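Local structure of flagellar protein (3C12) at residues D117-N122 and S129-V134; F43-A48 and F68-T73. The protein is probably required for flagellar hook formation as a hook-capping scaffold, of which this chain is the C-terminal part. All blocks are in the same frame, centred on the assembly; numbering follows the deposited sequence.

Interaction 1 of 2, residues D117-N122 and S129-V134; sequences DGLYLN and SPLANV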
ATOM      1  N   ASP A 117     -11.069   6.594 -20.047  1.00 73.53           N
ATOM      2  CA  ASP A 117     -10.467   7.040 -18.792  1.00 74.44           C
ATOM      3  C   ASP A 117      -8.954   6.899 -18.698  1.00 73.39           C
ATOM      4  O   ASP A 117      -8.410   6.814 -17.592  1.00 73.84           O
ATOM      5  CB  ASP A 117     -11.092   6.285 -17.614  1.00 77.29           C
ATOM      6  CG  ASP A 117     -12.607   6.324 -17.631  1.00 80.03           C
ATOM      7  OD1 ASP A 117     -13.182   7.343 -18.103  1.00 80.38           O
ATOM      8  OD2 ASP A 117     -13.219   5.334 -17.155  1.00 82.20           O
ATOM      9  N   GLY A 118      -8.275   6.871 -19.839  1.00 71.60           N
ATOM     10  CA  GLY A 118      -6.828   6.733 -19.818  1.00 69.06           C
ATOM     11  C   GLY A 118      -6.370   5.304 -20.056  1.00 67.10           C
ATOM     12  O   GLY A 118      -7.179   4.427 -20.382  1.00 67.76           O
ATOM     13  N   LEU A 119      -5.072   5.070 -19.883  1.00 64.78           N
ATOM     14  CA  LEU A 119      -4.491   3.751 -20.097  1.00 62.99           C
ATOM     15  C   LEU A 119      -4.384   2.913 -18.814  1.00 62.54           C
ATOM     16  O   LEU A 119      -3.949   3.401 -17.763  1.00 61.70           O
ATOM     17  CB  LEU A 119      -3.121   3.905 -20.754  1.00 61.48           C
ATOM     18  CG  LEU A 119      -2.440   2.616 -21.205  1.00 62.29           C
ATOM     19  CD1 LEU A 119      -1.304   2.955 -22.170  1.00 61.84           C
ATOM     20  CD2 LEU A 119      -1.919   1.849 -20.004  1.00 61.96           C
ATOM     21  N   TYR A 120      -4.777   1.643 -18.923  1.00 62.24           N
ATOM     22  CA  TYR A 120      -4.756   0.710 -17.803  1.00 61.74           C
ATOM     23  C   TYR A 120      -4.013  -0.580 -18.085  1.00 60.08           C
ATOM     24  O   TYR A 120      -4.018  -1.085 -19.204  1.00 60.60           O
ATOM     25  CB  TYR A 120      -6.185   0.381 -17.375  1.00 65.14           C
ATOM     26  CG  TYR A 120      -6.892   1.592 -16.832  1.00 69.86           C
ATOM     27  CD1 TYR A 120      -7.408   2.566 -17.696  1.00 71.72           C
ATOM     28  CD2 TYR A 120      -6.928   1.836 -15.451  1.00 71.55           C
ATOM     29  CE1 TYR A 120      -7.932   3.770 -17.201  1.00 74.13           C
ATOM     30  CE2 TYR A 120      -7.445   3.030 -14.940  1.00 73.88           C
ATOM     31  CZ  TYR A 120      -7.942   3.998 -15.822  1.00 75.29           C
ATOM     32  OH  TYR A 120      -8.404   5.206 -15.328  1.00 77.10           O
ATOM     33  N   LEU A 121      -3.363  -1.110 -17.055  1.00 58.55           N
ATOM     34  CA  LEU A 121      -2.624  -2.356 -17.187  1.00 56.35           C
ATOM     35  C   LEU A 121      -3.506  -3.456 -16.646  1.00 55.05           C
ATOM     36  O   LEU A 121      -4.168  -3.291 -15.618  1.00 53.67           O
ATOM     37  CB  LEU A 121      -1.332  -2.330 -16.374  1.00 56.44           C
ATOM     38  CG  LEU A 121      -0.468  -1.079 -16.409  1.00 57.21           C
ATOM     39  CD1 LEU A 121       0.912  -1.436 -15.878  1.00 57.66           C
ATOM     40  CD2 LEU A 121      -0.366  -0.554 -17.827  1.00 58.14           C
ATOM     41  N   ASN A 122      -3.512  -4.579 -17.346  1.00 53.72           N
ATOM     42  CA  ASN A 122      -4.300  -5.723 -16.934  1.00 52.15           C
ATOM     43  C   ASN A 122      -3.302  -6.688 -16.338  1.00 50.81           C
ATOM     44  O   ASN A 122      -2.604  -7.415 -17.049  1.00 49.34           O
ATOM     45  CB  ASN A 122      -5.022  -6.305 -18.146  1.00 51.31           C
ATOM     46  CG  ASN A 122      -5.811  -5.246 -18.887  1.00 51.29           C
ATOM     47  OD1 ASN A 122      -6.639  -4.550 -18.295  1.00 50.47           O
ATOM     48  ND2 ASN A 122      -5.543  -5.100 -20.184  1.00 51.48           N
ATOM     49  N   SER A 129      -4.933  -1.936 -13.081  1.00 52.88           N
ATOM     50  CA  SER A 129      -4.078  -0.950 -12.483  1.00 52.75           C
ATOM     51  C   SER A 129      -3.790   0.182 -13.431  1.00 52.06           C
ATOM     52  O   SER A 129      -3.377  -0.032 -14.563  1.00 50.36           O
ATOM     53  CB  SER A 129      -2.754  -1.567 -12.045  1.00 53.37           C
ATOM     54  OG  SER A 129      -1.914  -0.555 -11.509  1.00 55.05           O
ATOM     55  N   PRO A 130      -4.020   1.414 -12.978  1.00 52.76           N
ATOM     56  CA  PRO A 130      -3.745   2.554 -13.847  1.00 53.90           C
ATOM     57  C   PRO A 130      -2.231   2.745 -14.003  1.00 55.26           C
ATOM     58  O   PRO A 130      -1.465   2.638 -13.037  1.00 54.84           O
ATOM     59  CB  PRO A 130      -4.401   3.712 -13.106  1.00 53.12           C
ATOM     60  CG  PRO A 130      -4.284   3.296 -11.672  1.00 52.57           C
ATOM     61  CD  PRO A 130      -4.673   1.848 -11.733  1.00 52.25           C
ATOM     62  N   LEU A 131      -1.804   2.978 -15.236  1.00 56.29           N
ATOM     63  CA  LEU A 131      -0.400   3.221 -15.513  1.00 55.91           C
ATOM     64  C   LEU A 131      -0.164   4.485 -14.698  1.00 56.49           C
ATOM     65  O   LEU A 131      -0.737   5.535 -15.010  1.00 59.11           O
ATOM     66  CB  LEU A 131      -0.226   3.500 -17.009  1.00 55.78           C
ATOM     67  CG  LEU A 131       1.172   3.715 -17.585  1.00 55.59           C
ATOM     68  CD1 LEU A 131       1.703   5.082 -17.169  1.00 53.55           C
ATOM     69  CD2 LEU A 131       2.080   2.582 -17.114  1.00 54.53           C
ATOM     70  N   ALA A 132       0.639   4.379 -13.643  1.00 54.00           N
ATOM     71  CA  ALA A 132       0.921   5.512 -12.755  1.00 53.43           C
ATOM     72  C   ALA A 132       1.117   4.929 -11.377  1.00 53.51           C
ATOM     73  O   ALA A 132       2.001   5.352 -10.628  1.00 53.36           O
ATOM     74  CB  ALA A 132      -0.249   6.504 -12.720  1.00 50.17           C
ATOM     75  N   ASN A 133       0.270   3.958 -11.050  1.00 53.84           N
ATOM     76  CA  ASN A 133       0.348   3.287  -9.773  1.00 53.80           C
ATOM     77  C   ASN A 133       1.555   2.381  -9.818  1.00 54.23           C
ATOM     78  O   ASN A 133       1.920   1.784  -8.817  1.00 54.46           O
ATOM     79  CB  ASN A 133      -0.905   2.452  -9.506  1.00 55.29           C
ATOM     80  CG  ASN A 133      -2.118   3.299  -9.181  1.00 56.46           C
ATOM     81  OD1 ASN A 133      -2.986   2.881  -8.428  1.00 56.62           O
ATOM     82  ND2 ASN A 133      -2.187   4.492  -9.756  1.00 57.49           N
ATOM     83  N   VAL A 134       2.185   2.284 -10.985  1.00 54.34           N
ATOM     84  CA  VAL A 134       3.360   1.431 -11.117  1.00 54.83           C
ATOM     85  C   VAL A 134       4.559   2.025 -10.387  1.00 55.78           C
ATOM     86  O   VAL A 134       4.841   3.217 -10.498  1.00 55.97           O
ATOM     87  CB  VAL A 134       3.740   1.202 -12.593  1.00 54.90           C
ATOM     88  CG1 VAL A 134       4.880   0.183 -12.686  1.00 55.59           C
ATOM     89  CG2 VAL A 134       2.529   0.715 -13.365  1.00 54.13           C
TER
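Leu121 and Ser129 form a hydrogen-bonded antiparallel pair in the hairpin of strands 118-123 and 127-130. The Leu121 N-H reaches Ser129 O at 2.7 Å, almost straight at 173°, while the return bond from Ser129 N to Leu121 O (3.0 Å) is more bent. Beyond the non-hydrogen-bonded pair Tyr120-Pro130, a weak bond from Leu131 N to Leu119 O at 3.3 Å extends the ladder past the strand end.

The Leu121 side chain leans over the partner segment 129-134. CB and CG both pass the carbonyl oxygen of Ser129, CG at 3.6 Å. CG stands anti to the carbonyl carbon of Leu121 (chi1 -44°), beside the backbone N; from there CD1 meets Val134 CG2 at 3.7 Å, the two side chains crossing at about a right angle, and CD2 touches Leu131 CD2 at 4.0 Å. Leu131 also offers its CB to Leu119 CD2. Leu9 packs on both Leu121 and Leu131, and Val112 of strand 98-115 touches Leu121.

On the opposite face of the sheet the Tyr120 ring lies obliquely against Pro130, Tyr120 CE2 3.6 Å from Pro130 CB. Its hydroxyl donates to the Asp117 carbonyl oxygen at 2.8 Å, a bond that bridges the start of the strand and limits the swing of the ring.

Chemically, the hairpin of this Tudor-like region has two unlike faces: one carries an aliphatic cluster around Leu121, the other a ring anchored through its hydroxyl. Backbone hydrogen bonds set the register, and the contacts between side chains of the two segments are wholly apolar.

Interaction 2 of 2, residues F43-A48 and F68-T73; sequences FEITDA and FAWDGT
Phe43 turns the face of its ring to Phe68, whose CB stands above the ring centre, 3.5 Å from the centroid and only 6° off the normal. This CH-pi contact brings CB within reach of every carbon of the Phe43 ring. The two rings themselves meet obliquely, with planes at 39° and centroids 5.0 Å apart. The backbone places Phe68 CB over the Phe43 face; chi1 (73°), with CG between the backbone N and the carbonyl carbon, then swings the Phe68 ring so that its CD2 comes beside Phe43 CE2.

Two residues further along each strand, Ile45 crosses Trp70 obliquely. Its CG2 methyl lies over the six-membered ring, 4.1 Å from the centroid and displaced toward the rim, with CH2 as its nearest atom at 4.0 Å. The opposite face of the indole is covered by Gly72 CA, 3.4 Å above the plane, so the ring is sandwiched between a methyl and the turn that follows its own strand. That turn also fixes the rotation of the indole: NE1 donates to Thr73 O at 2.6 Å, nearly in the ring plane. Asp71 OD1 in turn accepts from Thr73 N at 3.0 Å, closing an Asx turn.

No hydrogen bond joins the two segments, and the facing CA atoms of Phe43 and Phe68 are 7.6 Å apart, as expected of strands packed through their side chains in the core of an Ig-like beta sandwich. Strand 39-46 is flanked by strands 52-60 and 83-93, whereas strand 64-70 pairs with 29-35. From strand 83-93, Ile87 touches both phenylalanines and Tyr85 meets Trp70 edge-to-face; Val53 of strand 52-60 touches Ile45 and Trp70.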
ATOM      1  N   PHE A  43       5.478 -10.912   7.205  1.00 45.45           N
ATOM      2  CA  PHE A  43       4.407 -10.803   6.229  1.00 47.00           C
ATOM      3  C   PHE A  43       3.337 -11.815   6.585  1.00 46.43           C
ATOM      4  O   PHE A  43       3.594 -13.008   6.635  1.00 46.71           O
ATOM      5  CB  PHE A  43       4.943 -11.070   4.821  1.00 47.24           C
ATOM      6  CG  PHE A  43       6.096 -10.189   4.437  1.00 50.23           C
ATOM      7  CD1 PHE A  43       7.375 -10.454   4.905  1.00 51.22           C
ATOM      8  CD2 PHE A  43       5.898  -9.077   3.631  1.00 48.93           C
ATOM      9  CE1 PHE A  43       8.439  -9.627   4.574  1.00 52.24           C
ATOM     10  CE2 PHE A  43       6.957  -8.244   3.297  1.00 51.15           C
ATOM     11  CZ  PHE A  43       8.228  -8.520   3.770  1.00 52.09           C
ATOM     12  N   GLU A  44       2.134 -11.328   6.846  1.00 47.59           N
ATOM     13  CA  GLU A  44       1.029 -12.190   7.210  1.00 50.68           C
ATOM     14  C   GLU A  44      -0.014 -12.271   6.100  1.00 50.71           C
ATOM     15  O   GLU A  44      -0.519 -11.253   5.637  1.00 49.41           O
ATOM     16  CB  GLU A  44       0.381 -11.666   8.485  1.00 53.99           C
ATOM     17  CG  GLU A  44      -0.868 -12.408   8.896  1.00 60.11           C
ATOM     18  CD  GLU A  44      -1.627 -11.680   9.979  1.00 64.09           C
ATOM     19  OE1 GLU A  44      -2.022 -10.517   9.740  1.00 67.35           O
ATOM     20  OE2 GLU A  44      -1.826 -12.264  11.064  1.00 66.51           O
ATOM     21  N   ILE A  45      -0.335 -13.491   5.684  1.00 50.59           N
ATOM     22  CA  ILE A  45      -1.321 -13.713   4.634  1.00 51.27           C
ATOM     23  C   ILE A  45      -2.675 -14.124   5.215  1.00 50.94           C
ATOM     24  O   ILE A  45      -2.768 -15.112   5.933  1.00 51.22           O
ATOM     25  CB  ILE A  45      -0.831 -14.808   3.652  1.00 52.00           C
ATOM     26  CG1 ILE A  45       0.187 -14.218   2.682  1.00 50.92           C
ATOM     27  CG2 ILE A  45      -2.001 -15.390   2.879  1.00 53.03           C
ATOM     28  CD1 ILE A  45       1.364 -13.599   3.348  1.00 52.57           C
ATOM     29  N   THR A  46      -3.720 -13.360   4.913  1.00 51.41           N
ATOM     30  CA  THR A  46      -5.056 -13.682   5.404  1.00 52.59           C
ATOM     31  C   THR A  46      -5.992 -13.976   4.232  1.00 53.42           C
ATOM     32  O   THR A  46      -5.675 -13.659   3.084  1.00 52.82           O
ATOM     33  CB  THR A  46      -5.633 -12.540   6.249  1.00 52.17           C
ATOM     34  OG1 THR A  46      -5.628 -11.331   5.487  1.00 54.85           O
ATOM     35  CG2 THR A  46      -4.810 -12.345   7.503  1.00 52.08           C
ATOM     36  N   ASP A  47      -7.136 -14.593   4.517  1.00 54.32           N
ATOM     37  CA  ASP A  47      -8.083 -14.936   3.459  1.00 55.48           C
ATOM     38  C   ASP A  47      -9.235 -13.951   3.351  1.00 56.12           C
ATOM     39  O   ASP A  47      -9.242 -12.914   4.011  1.00 54.45           O
ATOM     40  CB  ASP A  47      -8.643 -16.353   3.656  1.00 54.70           C
ATOM     41  CG  ASP A  47      -9.572 -16.463   4.852  1.00 55.79           C
ATOM     42  OD1 ASP A  47      -9.997 -15.421   5.388  1.00 54.69           O
ATOM     43  OD2 ASP A  47      -9.892 -17.601   5.247  1.00 56.97           O
ATOM     44  N   ALA A  48     -10.207 -14.298   2.509  1.00 58.64           N
ATOM     45  CA  ALA A  48     -11.387 -13.468   2.267  1.00 61.28           C
ATOM     46  C   ALA A  48     -11.987 -12.878   3.543  1.00 63.38           C
ATOM     47  O   ALA A  48     -12.138 -11.657   3.654  1.00 64.42           O
ATOM     48  CB  ALA A  48     -12.449 -14.276   1.511  1.00 60.97           C
ATOM     49  N   PHE A  68       9.807 -10.555  -0.424  1.00 54.66           N
ATOM     50  CA  PHE A  68       9.030 -11.596   0.237  1.00 54.52           C
ATOM     51  C   PHE A  68       8.503 -12.550  -0.822  1.00 54.84           C
ATOM     52  O   PHE A  68       8.380 -12.181  -1.989  1.00 54.60           O
ATOM     53  CB  PHE A  68       7.863 -10.986   1.028  1.00 52.87           C
ATOM     54  CG  PHE A  68       6.737 -10.466   0.171  1.00 52.80           C
ATOM     55  CD1 PHE A  68       5.850 -11.340  -0.444  1.00 51.87           C
ATOM     56  CD2 PHE A  68       6.567  -9.102  -0.019  1.00 50.89           C
ATOM     57  CE1 PHE A  68       4.817 -10.863  -1.231  1.00 50.76           C
ATOM     58  CE2 PHE A  68       5.535  -8.618  -0.805  1.00 50.63           C
ATOM     59  CZ  PHE A  68       4.659  -9.501  -1.413  1.00 50.24           C
ATOM     60  N   ALA A  69       8.194 -13.774  -0.417  1.00 55.38           N
ATOM     61  CA  ALA A  69       7.677 -14.766  -1.347  1.00 56.40           C
ATOM     62  C   ALA A  69       6.826 -15.809  -0.641  1.00 57.24           C
ATOM     63  O   ALA A  69       7.270 -16.449   0.309  1.00 57.42           O
ATOM     64  CB  ALA A  69       8.825 -15.440  -2.082  1.00 55.87           C
ATOM     65  N   TRP A  70       5.592 -15.966  -1.107  1.00 58.32           N
ATOM     66  CA  TRP A  70       4.687 -16.943  -0.533  1.00 58.60           C
ATOM     67  C   TRP A  70       4.538 -18.073  -1.535  1.00 59.57           C
ATOM     68  O   TRP A  70       4.283 -17.834  -2.714  1.00 59.69           O
ATOM     69  CB  TRP A  70       3.324 -16.313  -0.229  1.00 57.57           C
ATOM     70  CG  TRP A  70       2.340 -17.285   0.336  1.00 58.37           C
ATOM     71  CD1 TRP A  70       2.592 -18.265   1.252  1.00 58.66           C
ATOM     72  CD2 TRP A  70       0.943 -17.373   0.031  1.00 58.96           C
ATOM     73  NE1 TRP A  70       1.441 -18.957   1.535  1.00 58.94           N
ATOM     74  CE2 TRP A  70       0.414 -18.430   0.799  1.00 59.24           C
ATOM     75  CE3 TRP A  70       0.088 -16.661  -0.817  1.00 59.04           C
ATOM     76  CZ2 TRP A  70      -0.934 -18.794   0.746  1.00 60.73           C
ATOM     77  CZ3 TRP A  70      -1.255 -17.025  -0.869  1.00 60.66           C
ATOM     78  CH2 TRP A  70      -1.750 -18.082  -0.092  1.00 61.21           C
ATOM     79  N   ASP A  71       4.717 -19.302  -1.055  1.00 61.35           N
ATOM     80  CA  ASP A  71       4.615 -20.490  -1.891  1.00 62.49           C
ATOM     81  C   ASP A  71       3.174 -20.920  -2.147  1.00 62.21           C
ATOM     82  O   ASP A  71       2.928 -21.912  -2.825  1.00 62.74           O
ATOM     83  CB  ASP A  71       5.389 -21.646  -1.255  1.00 64.33           C
ATOM     84  CG  ASP A  71       5.103 -21.788   0.214  1.00 66.91           C
ATOM     85  OD1 ASP A  71       3.950 -21.540   0.612  1.00 68.35           O
ATOM     86  OD2 ASP A  71       6.027 -22.152   0.969  1.00 68.61           O
ATOM     87  N   GLY A  72       2.218 -20.184  -1.599  1.00 61.39           N
ATOM     88  CA  GLY A  72       0.825 -20.521  -1.824  1.00 60.84           C
ATOM     89  C   GLY A  72       0.266 -21.602  -0.922  1.00 60.89           C
ATOM     90  O   GLY A  72      -0.763 -22.211  -1.223  1.00 59.87           O
ATOM     91  N   THR A  73       0.948 -21.849   0.188  1.00 61.10           N
ATOM     92  CA  THR A  73       0.495 -22.854   1.143  1.00 61.77           C
ATOM     93  C   THR A  73       0.254 -22.211   2.503  1.00 61.39           C
ATOM     94  O   THR A  73       0.824 -21.158   2.802  1.00 60.92           O
ATOM     95  CB  THR A  73       1.531 -23.982   1.294  1.00 61.78           C
ATOM     96  OG1 THR A  73       2.827 -23.414   1.508  1.00 62.03           O
ATOM     97  CG2 THR A  73       1.560 -24.843   0.047  1.00 61.60           C
TER

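Overall arrangement
Interactions 1 and 2 lie on opposite sides of the chain's centre, their own centres 25 Å apart and their nearest atoms about 14 Å apart, without touching. Interaction 2 comes first along the chain, within the Ig-like domain, and is complete before interaction 1 begins in the C-terminal hairpin. The long strand 98-115 links the two regions: it pairs with strands 29-35 and 83-93 of the sandwich and also with strand 118-123 of the hairpin. Interaction 2 joins strands through buried side chains, interaction 1 through a backbone ladder with apolar contacts beside it, and the shared strand ties the Ig-like part to the Tudor-like part.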